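Local coordinates for chromosome partition protein Smc (Pyrococcus yayanosii, PDB 5XEI) that is probably required for chromosome condensation and partitioning, as an SMC protein with an ATP-hydrolysing ABC-type head and a long coiled coil, at residues K10-R18 with L66-A77; F24-N35 with S471-L481. One frame throughout, in Å; residues are numbered along the deposited sequence.

Contact 1: residues K10-R18 with L66-A77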
loop_
_atom_site.group_PDB
_atom_site.type_symbol
_atom_site.label_atom_id
_atom_site.label_comp_id
_atom_site.label_asym_id
_atom_site.label_seq_id
_atom_site.Cartn_x
_atom_site.Cartn_y
_atom_site.Cartn_z
ATOM N N LYS A 10 -38.067 -14.343 6.981
ATOM C CA LYS A 10 -39.301 -14.558 6.235
ATOM C C LYS A 10 -39.000 -15.428 5.024
ATOM O O LYS A 10 -38.205 -15.044 4.164
ATOM C CB LYS A 10 -39.953 -13.237 5.824
ATOM C CG LYS A 10 -41.321 -13.428 5.186
ATOM C CD LYS A 10 -42.284 -12.283 5.505
ATOM C CE LYS A 10 -42.595 -11.430 4.273
ATOM N NZ LYS A 10 -43.266 -10.141 4.634
ATOM N N GLY A 11 -39.608 -16.612 4.984
ATOM C CA GLY A 11 -39.401 -17.546 3.898
ATOM C C GLY A 11 -38.098 -18.299 3.916
ATOM O O GLY A 11 -37.659 -18.758 2.862
ATOM N N PHE A 12 -37.481 -18.474 5.081
ATOM C CA PHE A 12 -36.119 -18.992 5.199
ATOM C C PHE A 12 -36.155 -20.412 5.754
ATOM O O PHE A 12 -36.641 -20.638 6.873
ATOM C CB PHE A 12 -35.265 -18.091 6.098
ATOM C CG PHE A 12 -33.810 -18.452 6.116
ATOM C CD1 PHE A 12 -32.957 -18.008 5.102
ATOM C CD2 PHE A 12 -33.283 -19.235 7.140
ATOM C CE1 PHE A 12 -31.613 -18.352 5.117
ATOM C CE2 PHE A 12 -31.924 -19.588 7.163
ATOM C CZ PHE A 12 -31.096 -19.153 6.163
ATOM N N LYS A 13 -35.628 -21.358 4.975
ATOM C CA LYS A 13 -35.536 -22.748 5.388
ATOM C C LYS A 13 -36.796 -23.199 6.122
ATOM O O LYS A 13 -37.905 -22.909 5.672
ATOM C CB LYS A 13 -34.298 -22.941 6.237
ATOM C CG LYS A 13 -33.042 -22.520 5.523
ATOM C CD LYS A 13 -31.802 -23.195 6.109
ATOM C CE LYS A 13 -31.385 -24.426 5.341
ATOM N NZ LYS A 13 -30.104 -24.965 5.877
ATOM N N SER A 14 -36.653 -23.858 7.267
ATOM C CA SER A 14 -37.793 -24.413 7.994
ATOM C C SER A 14 -38.736 -23.359 8.595
ATOM O O SER A 14 -39.680 -23.710 9.319
ATOM C CB SER A 14 -37.280 -25.328 9.102
ATOM O OG SER A 14 -36.443 -24.613 10.000
ATOM N N TYR A 15 -38.596 -22.062 8.402
ATOM C CA TYR A 15 -39.518 -21.102 8.987
ATOM C C TYR A 15 -40.535 -20.715 7.917
ATOM O O TYR A 15 -40.224 -20.715 6.721
ATOM C CB TYR A 15 -38.739 -19.899 9.549
ATOM C CG TYR A 15 -37.787 -20.334 10.652
ATOM C CD1 TYR A 15 -36.647 -21.069 10.354
ATOM C CD2 TYR A 15 -38.043 -20.060 11.989
ATOM C CE1 TYR A 15 -35.776 -21.509 11.344
ATOM C CE2 TYR A 15 -37.165 -20.503 13.001
ATOM C CZ TYR A 15 -36.034 -21.227 12.657
ATOM O OH TYR A 15 -35.150 -21.697 13.609
ATOM N N GLY A 16 -41.768 -20.459 8.332
ATOM C CA GLY A 16 -42.839 -20.367 7.361
ATOM C C GLY A 16 -42.755 -19.085 6.558
ATOM O O GLY A 16 -41.768 -18.347 6.595
ATOM N N ASN A 17 -43.833 -18.814 5.811
ATOM C CA ASN A 17 -43.958 -17.515 5.143
ATOM C C ASN A 17 -44.182 -16.387 6.137
ATOM O O ASN A 17 -43.880 -15.231 5.831
ATOM C CB ASN A 17 -45.104 -17.524 4.136
ATOM C CG ASN A 17 -45.126 -18.767 3.305
ATOM O OD1 ASN A 17 -45.945 -19.659 3.526
ATOM N ND2 ASN A 17 -44.206 -18.850 2.347
ATOM N N ARG A 18 -44.734 -16.692 7.309
ATOM C CA ARG A 18 -44.835 -15.695 8.369
ATOM C C ARG A 18 -43.453 -15.145 8.711
ATOM O O ARG A 18 -42.508 -15.904 8.940
ATOM C CB ARG A 18 -45.486 -16.312 9.609
ATOM C CG ARG A 18 -46.910 -16.742 9.363
ATOM C CD ARG A 18 -47.594 -17.319 10.597
ATOM N NE ARG A 18 -47.611 -18.787 10.644
ATOM C CZ ARG A 18 -48.281 -19.579 9.799
ATOM N NH1 ARG A 18 -48.974 -19.058 8.788
ATOM N NH2 ARG A 18 -48.251 -20.906 9.955
ATOM N N LEU A 66 -32.333 -22.389 0.142
ATOM C CA LEU A 66 -32.537 -21.713 1.409
ATOM C C LEU A 66 -33.955 -21.184 1.521
ATOM O O LEU A 66 -34.280 -20.500 2.500
ATOM C CB LEU A 66 -31.552 -20.548 1.558
ATOM C CG LEU A 66 -30.073 -20.888 1.505
ATOM C CD1 LEU A 66 -29.297 -19.675 1.198
ATOM C CD2 LEU A 66 -29.668 -21.399 2.843
ATOM N N ILE A 67 -34.791 -21.448 0.523
ATOM C CA ILE A 67 -36.133 -20.884 0.459
ATOM C C ILE A 67 -37.145 -21.944 0.887
ATOM O O ILE A 67 -37.088 -23.102 0.438
ATOM C CB ILE A 67 -36.438 -20.340 -0.943
ATOM C CG1 ILE A 67 -35.271 -19.469 -1.414
ATOM C CG2 ILE A 67 -37.699 -19.506 -0.907
ATOM C CD1 ILE A 67 -35.323 -19.084 -2.853
ATOM N N PHE A 68 -38.034 -21.555 1.802
ATOM C CA PHE A 68 -39.124 -22.402 2.255
ATOM C C PHE A 68 -39.766 -23.124 1.078
ATOM O O PHE A 68 -40.369 -22.496 0.199
ATOM C CB PHE A 68 -40.160 -21.563 3.000
ATOM C CG PHE A 68 -41.220 -22.370 3.676
ATOM C CD1 PHE A 68 -40.881 -23.297 4.650
ATOM C CD2 PHE A 68 -42.563 -22.188 3.352
ATOM C CE1 PHE A 68 -41.855 -24.047 5.303
ATOM C CE2 PHE A 68 -43.547 -22.917 3.992
ATOM C CZ PHE A 68 -43.192 -23.859 4.975
ATOM N N ALA A 69 -39.593 -24.440 1.035
ATOM C CA ALA A 69 -40.162 -25.267 -0.014
ATOM C C ALA A 69 -41.627 -25.617 0.242
ATOM O O ALA A 69 -42.215 -26.361 -0.542
ATOM C CB ALA A 69 -39.324 -26.537 -0.160
ATOM N N GLY A 70 -42.223 -25.101 1.313
ATOM C CA GLY A 70 -43.618 -25.296 1.625
ATOM C C GLY A 70 -43.845 -26.489 2.544
ATOM O O GLY A 70 -43.054 -27.439 2.583
ATOM N N SER A 71 -44.950 -26.437 3.282
ATOM C CA SER A 71 -45.337 -27.513 4.186
ATOM C C SER A 71 -46.807 -27.851 3.997
ATOM O O SER A 71 -47.510 -27.261 3.171
ATOM C CB SER A 71 -45.082 -27.139 5.651
ATOM O OG SER A 71 -45.905 -26.047 6.038
ATOM N N LYS A 72 -47.264 -28.804 4.814
ATOM C CA LYS A 72 -48.661 -29.231 4.812
ATOM C C LYS A 72 -49.619 -28.056 4.935
ATOM O O LYS A 72 -50.680 -28.044 4.310
ATOM C CB LYS A 72 -48.884 -30.218 5.956
ATOM C CG LYS A 72 -50.309 -30.296 6.441
ATOM C CD LYS A 72 -50.413 -30.975 7.809
ATOM C CE LYS A 72 -51.849 -30.897 8.342
ATOM N NZ LYS A 72 -51.946 -31.315 9.770
ATOM N N GLY A 73 -49.267 -27.052 5.720
ATOM C CA GLY A 73 -50.221 -26.004 6.005
ATOM C C GLY A 73 -49.872 -24.663 5.400
ATOM O O GLY A 73 -50.654 -23.716 5.517
ATOM N N GLU A 74 -48.701 -24.553 4.769
ATOM C CA GLU A 74 -48.293 -23.277 4.210
ATOM C C GLU A 74 -47.712 -23.465 2.820
ATOM O O GLU A 74 -47.016 -24.451 2.561
ATOM C CB GLU A 74 -47.260 -22.583 5.090
ATOM C CG GLU A 74 -47.675 -22.444 6.522
ATOM C CD GLU A 74 -46.714 -21.598 7.318
ATOM O OE1 GLU A 74 -46.644 -21.785 8.547
ATOM O OE2 GLU A 74 -46.032 -20.740 6.718
ATOM N N PRO A 75 -47.976 -22.529 1.915
ATOM C CA PRO A 75 -47.444 -22.607 0.539
ATOM C C PRO A 75 -45.957 -22.328 0.490
ATOM O O PRO A 75 -45.425 -21.602 1.344
ATOM C CB PRO A 75 -48.214 -21.499 -0.186
ATOM C CG PRO A 75 -48.504 -20.510 0.922
ATOM C CD PRO A 75 -48.864 -21.366 2.092
ATOM N N PRO A 76 -45.262 -22.835 -0.530
ATOM C CA PRO A 76 -43.842 -22.495 -0.703
ATOM C C PRO A 76 -43.661 -20.986 -0.785
ATOM O O PRO A 76 -44.542 -20.256 -1.240
ATOM C CB PRO A 76 -43.467 -23.173 -2.022
ATOM C CG PRO A 76 -44.581 -24.176 -2.287
ATOM C CD PRO A 76 -45.802 -23.589 -1.677
ATOM N N ALA A 77 -42.515 -20.515 -0.314
ATOM C CA ALA A 77 -42.274 -19.085 -0.288
ATOM C C ALA A 77 -41.860 -18.592 -1.661
ATOM O O ALA A 77 -41.328 -19.342 -2.485
ATOM C CB ALA A 77 -41.190 -18.741 0.730
#

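Contact 2: residues F24-N35 with S471-L481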
loop_
_atom_site.group_PDB
_atom_site.type_symbol
_atom_site.label_atom_id
_atom_site.label_comp_id
_atom_site.label_asym_id
_atom_site.label_seq_id
_atom_site.Cartn_x
_atom_site.Cartn_y
_atom_site.Cartn_z
ATOM N N PHE A 24 -32.608 -10.910 20.900
ATOM C CA PHE A 24 -31.377 -11.435 21.467
ATOM C C PHE A 24 -30.980 -10.644 22.702
ATOM O O PHE A 24 -30.953 -9.407 22.674
ATOM C CB PHE A 24 -30.256 -11.394 20.432
ATOM C CG PHE A 24 -30.376 -12.456 19.395
ATOM C CD1 PHE A 24 -30.543 -13.781 19.771
ATOM C CD2 PHE A 24 -30.350 -12.139 18.054
ATOM C CE1 PHE A 24 -30.660 -14.773 18.830
ATOM C CE2 PHE A 24 -30.475 -13.123 17.106
ATOM C CZ PHE A 24 -30.633 -14.446 17.494
ATOM N N SER A 25 -30.681 -11.362 23.779
ATOM C CA SER A 25 -30.023 -10.766 24.928
ATOM C C SER A 25 -28.694 -10.144 24.501
ATOM O O SER A 25 -28.011 -10.644 23.593
ATOM C CB SER A 25 -29.807 -11.836 26.011
ATOM O OG SER A 25 -28.931 -11.414 27.044
ATOM N N LYS A 26 -28.342 -9.022 25.149
ATOM C CA LYS A 26 -27.020 -8.438 24.950
ATOM C C LYS A 26 -25.918 -9.379 25.416
ATOM O O LYS A 26 -24.800 -9.321 24.894
ATOM C CB LYS A 26 -26.916 -7.104 25.677
ATOM C CG LYS A 26 -25.684 -6.261 25.306
ATOM C CD LYS A 26 -25.515 -5.100 26.300
ATOM C CE LYS A 26 -24.773 -3.910 25.727
ATOM N NZ LYS A 26 -25.098 -2.671 26.515
ATOM N N GLY A 27 -26.205 -10.261 26.363
ATOM C CA GLY A 27 -25.206 -11.230 26.744
ATOM C C GLY A 27 -25.432 -12.614 26.175
ATOM O O GLY A 27 -25.228 -12.866 24.986
ATOM N N PHE A 28 -25.861 -13.521 27.030
ATOM C CA PHE A 28 -25.931 -14.935 26.723
ATOM C C PHE A 28 -27.382 -15.250 26.365
ATOM O O PHE A 28 -28.253 -15.217 27.235
ATOM C CB PHE A 28 -25.436 -15.700 27.949
ATOM C CG PHE A 28 -25.287 -17.175 27.761
ATOM C CD1 PHE A 28 -25.623 -17.797 26.575
ATOM C CD2 PHE A 28 -24.797 -17.951 28.800
ATOM C CE1 PHE A 28 -25.486 -19.169 26.437
ATOM C CE2 PHE A 28 -24.653 -19.318 28.660
ATOM C CZ PHE A 28 -24.998 -19.927 27.470
ATOM N N THR A 29 -27.654 -15.509 25.085
ATOM C CA THR A 29 -28.922 -16.091 24.657
ATOM C C THR A 29 -28.679 -17.535 24.244
ATOM O O THR A 29 -27.650 -17.848 23.638
ATOM C CB THR A 29 -29.549 -15.328 23.482
ATOM O OG1 THR A 29 -29.762 -13.965 23.849
ATOM C CG2 THR A 29 -30.887 -15.941 23.063
ATOM N N ALA A 30 -29.633 -18.411 24.557
ATOM C CA ALA A 30 -29.527 -19.831 24.238
ATOM C C ALA A 30 -30.713 -20.280 23.384
ATOM O O ALA A 30 -31.866 -20.247 23.834
ATOM C CB ALA A 30 -29.442 -20.664 25.517
ATOM N N ILE A 31 -30.422 -20.712 22.159
ATOM C CA ILE A 31 -31.400 -21.373 21.304
ATOM C C ILE A 31 -31.434 -22.856 21.668
ATOM O O ILE A 31 -30.411 -23.549 21.571
ATOM C CB ILE A 31 -31.054 -21.195 19.820
ATOM C CG1 ILE A 31 -30.620 -19.751 19.485
ATOM C CG2 ILE A 31 -32.225 -21.647 18.978
ATOM C CD1 ILE A 31 -31.650 -18.716 19.749
ATOM N N VAL A 32 -32.613 -23.352 22.072
ATOM C CA VAL A 32 -32.776 -24.757 22.435
ATOM C C VAL A 32 -33.987 -25.347 21.726
ATOM O O VAL A 32 -34.935 -24.645 21.366
ATOM C CB VAL A 32 -32.901 -24.983 23.958
ATOM C CG1 VAL A 32 -31.660 -24.474 24.656
ATOM C CG2 VAL A 32 -34.158 -24.322 24.504
ATOM N N GLY A 33 -33.934 -26.657 21.542
ATOM C CA GLY A 33 -34.921 -27.426 20.816
ATOM C C GLY A 33 -34.350 -28.772 20.440
ATOM O O GLY A 33 -33.138 -28.996 20.479
ATOM N N ALA A 34 -35.243 -29.686 20.059
ATOM C CA ALA A 34 -34.826 -31.059 19.813
ATOM C C ALA A 34 -34.121 -31.188 18.469
ATOM O O ALA A 34 -34.136 -30.273 17.633
ATOM C CB ALA A 34 -36.023 -32.009 19.847
ATOM N N ASN A 35 -33.515 -32.360 18.258
ATOM C CA ASN A 35 -32.915 -32.696 16.968
ATOM C C ASN A 35 -33.928 -32.520 15.842
ATOM O O ASN A 35 -34.960 -33.195 15.819
ATOM C CB ASN A 35 -32.407 -34.137 16.981
ATOM C CG ASN A 35 -31.403 -34.389 18.084
ATOM O OD1 ASN A 35 -30.439 -33.631 18.243
ATOM N ND2 ASN A 35 -31.633 -35.452 18.872
ATOM N N SER A 471 -19.582 -13.012 28.641
ATOM C CA SER A 471 -20.706 -12.252 28.105
ATOM C C SER A 471 -20.800 -10.861 28.713
ATOM O O SER A 471 -21.535 -10.014 28.187
ATOM C CB SER A 471 -22.031 -13.017 28.274
ATOM O OG SER A 471 -22.273 -13.417 29.607
ATOM N N ARG A 472 -20.030 -10.593 29.767
ATOM C CA ARG A 472 -19.971 -9.252 30.324
ATOM C C ARG A 472 -19.398 -8.253 29.335
ATOM O O ARG A 472 -19.589 -7.051 29.519
ATOM C CB ARG A 472 -19.146 -9.263 31.613
ATOM C CG ARG A 472 -19.359 -8.039 32.488
ATOM C CD ARG A 472 -18.100 -7.176 32.591
ATOM N NE ARG A 472 -17.247 -7.523 33.729
ATOM C CZ ARG A 472 -16.209 -6.789 34.119
ATOM N NH1 ARG A 472 -15.911 -5.676 33.458
ATOM N NH2 ARG A 472 -15.472 -7.159 35.164
ATOM N N GLU A 473 -18.714 -8.711 28.282
ATOM C CA GLU A 473 -18.187 -7.809 27.269
ATOM C C GLU A 473 -18.539 -8.208 25.840
ATOM O O GLU A 473 -18.316 -7.403 24.931
ATOM C CB GLU A 473 -16.656 -7.696 27.390
ATOM C CG GLU A 473 -15.920 -8.968 26.946
ATOM C CD GLU A 473 -15.183 -9.661 28.090
ATOM O OE1 GLU A 473 -14.202 -10.407 27.824
ATOM O OE2 GLU A 473 -15.584 -9.446 29.260
ATOM N N SER A 474 -19.066 -9.410 25.604
ATOM C CA SER A 474 -19.437 -9.858 24.263
ATOM C C SER A 474 -20.807 -10.520 24.303
ATOM O O SER A 474 -21.271 -10.958 25.361
ATOM C CB SER A 474 -18.425 -10.858 23.678
ATOM O OG SER A 474 -17.149 -10.278 23.532
ATOM N N GLN A 475 -21.450 -10.598 23.134
ATOM C CA GLN A 475 -22.746 -11.259 22.976
ATOM C C GLN A 475 -22.521 -12.709 22.585
ATOM O O GLN A 475 -21.729 -12.994 21.675
ATOM C CB GLN A 475 -23.593 -10.562 21.910
ATOM C CG GLN A 475 -25.008 -11.117 21.734
ATOM C CD GLN A 475 -25.863 -10.202 20.863
ATOM O OE1 GLN A 475 -25.453 -9.819 19.757
ATOM N NE2 GLN A 475 -27.040 -9.808 21.375
ATOM N N PHE A 476 -23.207 -13.619 23.275
ATOM C CA PHE A 476 -23.135 -15.048 22.987
ATOM C C PHE A 476 -24.506 -15.603 22.615
ATOM O O PHE A 476 -25.486 -15.413 23.346
ATOM C CB PHE A 476 -22.555 -15.806 24.170
ATOM C CG PHE A 476 -21.079 -15.623 24.319
ATOM C CD1 PHE A 476 -20.194 -16.415 23.602
ATOM C CD2 PHE A 476 -20.574 -14.637 25.170
ATOM C CE1 PHE A 476 -18.834 -16.231 23.736
ATOM C CE2 PHE A 476 -19.220 -14.443 25.312
ATOM C CZ PHE A 476 -18.343 -15.241 24.602
ATOM N N ILE A 477 -24.558 -16.284 21.477
ATOM C CA ILE A 477 -25.752 -16.928 20.945
ATOM C C ILE A 477 -25.404 -18.402 20.811
ATOM O O ILE A 477 -24.647 -18.772 19.900
ATOM C CB ILE A 477 -26.146 -16.335 19.587
ATOM C CG1 ILE A 477 -26.482 -14.865 19.730
ATOM C CG2 ILE A 477 -27.321 -17.047 18.989
ATOM C CD1 ILE A 477 -27.006 -14.277 18.443
ATOM N N VAL A 478 -25.927 -19.246 21.710
ATOM C CA VAL A 478 -25.549 -20.664 21.753
ATOM C C VAL A 478 -26.751 -21.542 21.414
ATOM O O VAL A 478 -27.772 -21.505 22.108
ATOM C CB VAL A 478 -24.964 -21.073 23.111
ATOM C CG1 VAL A 478 -24.615 -22.556 23.083
ATOM C CG2 VAL A 478 -23.731 -20.247 23.452
ATOM N N ILE A 479 -26.608 -22.356 20.371
ATOM C CA ILE A 479 -27.650 -23.279 19.928
ATOM C C ILE A 479 -27.338 -24.649 20.511
ATOM O O ILE A 479 -26.396 -25.321 20.081
ATOM C CB ILE A 479 -27.736 -23.351 18.399
ATOM C CG1 ILE A 479 -27.835 -21.966 17.779
ATOM C CG2 ILE A 479 -28.936 -24.185 17.957
ATOM C CD1 ILE A 479 -27.754 -22.033 16.274
ATOM N N THR A 480 -28.145 -25.074 21.473
ATOM C CA THR A 480 -27.793 -26.222 22.286
ATOM C C THR A 480 -29.059 -26.964 22.687
ATOM O O THR A 480 -30.180 -26.520 22.424
ATOM C CB THR A 480 -26.994 -25.792 23.526
ATOM O OG1 THR A 480 -26.585 -26.949 24.257
ATOM C CG2 THR A 480 -27.836 -24.933 24.447
ATOM N N LEU A 481 -28.864 -28.109 23.335
ATOM C CA LEU A 481 -29.963 -28.820 23.978
ATOM C C LEU A 481 -29.583 -29.292 25.378
ATOM O O LEU A 481 -30.395 -29.958 26.032
ATOM C CB LEU A 481 -30.408 -29.992 23.097
ATOM C CG LEU A 481 -29.230 -30.871 22.711
ATOM C CD1 LEU A 481 -29.136 -32.034 23.676
ATOM C CD2 LEU A 481 -29.338 -31.327 21.275
HETATM O O HOH W 1 -27.060 -13.612 22.792
#

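Contact 1: residues K10-R18 with L66-A77
G11 O accepts from F68 N at 3.0 Å and L66 O from K13 N at 2.9 Å, two backbone bonds that make a single beta bridge, F12 with I67, between two loops of the Smc head domain. The bridge falls at the residue where a type II' turn, F12 to Y15, begins. G11 suits its place because its phi is positive and a CB would press on that of A77. F12 and L66 lie side by side, with F12 CE1 4.2 Å from L66 CB, an apolar pair. K13 lays its CG over the rim of one face of the F12 ring, then bends at chi3 (97°) and carries NZ away to D44 and the carbonyl of M58.

The CG of F68 stands opposite the backbone N (chi1 -172°), which carries the ring alongside the turn, where CD1 meets K13 O and Y15 O. G16 CA sits over the ring centre, a CH-pi contact 4.1 Å from the centroid, while G70 N lies over the opposite face. Replacing F68 by an alanine would probably leave G16 and G70 without the ring that parts them, and open a gap beside K13 O and Y15 O.

G16 also has no room for a side chain, since a CB would run into E74. R18 reaches E74 in a salt bridge whose exact geometry is doubtful, NH2 and OE1 being modelled too close. The other carboxylate oxygen, E74 OE2, accepts from N17 N at 3.1 Å, a bent bond (146°) that meets it nearly in line with its C-O bond.

Contact 2: residues F24-N35 with S471-L481
This pairing lies in the mixed sheet at the heart of the ABC-type ATPase head, where strand 28-32 runs into the P-loop; A34 and N35, just beyond it, are predicted to bind ATP. Strand 475-480 runs parallel beside it, the axes 4.5 Å apart, and backbone bonds pass back and forth from F476 N with G27 O to T480 N with I31 O, the latter 2.7 Å.

On one face F28, A30, F476 and V478 are gathered, F28 CE1 touching V478 CG2 at 3.6 Å, with M485 of helix 483-488 against both F28 and V478. The other face carries T29, I31, I477 and I479. I31 and I479 lie side by side there, I31 CB 3.9 Å from I479 CG1. I477 holds its chain extended (chi2 -174°), which brings CD1 over the centre of the F24 ring, a CH-pi contact 3.6 Å from the centroid; T29 CG2 meets the edge of the same ring.

Q475 reaches out fully extended, and its NE2 gives a nearly straight bond (171°) to S25 O at 2.6 Å; the acceptor lies in the amide plane, although the donor stands above the carbonyl plane. A water links T29 OG1 with F476 O.

Apolar residues, mostly branched or aromatic, lie on both faces: beta-branched I, V and T suit extended strands, and the small A30 fits against A489. At the start of the pair, side chains meet backbone groups: Q475 takes S25 O and, through OE1, I4 N; T29 OG1 takes S25 N; and S25 OG takes G27 N in an ST turn.

From the N terminus the chain passes 10-18, 24-35, 66-77 and then 471-481, so the two contacts cross. Contact 1 closes a short loop of 47 residues that holds strand 28-32, the P-loop and helix 41-49; it joins the turn after strand 3-10 to the segment leading into strand 80-87, strands 3-10, 20-23 and 80-87 being strands of the antiparallel sheet. Contact 2 closes a loop of 435 residues, including the coiled-coil helices, and brings the two distant halves of the head together in the mixed sheet. The centres of contacts 1 and 2 are about 25 Å apart; helix 41-49, which follows the P-loop, packs against F12 and Y15 of contact 1.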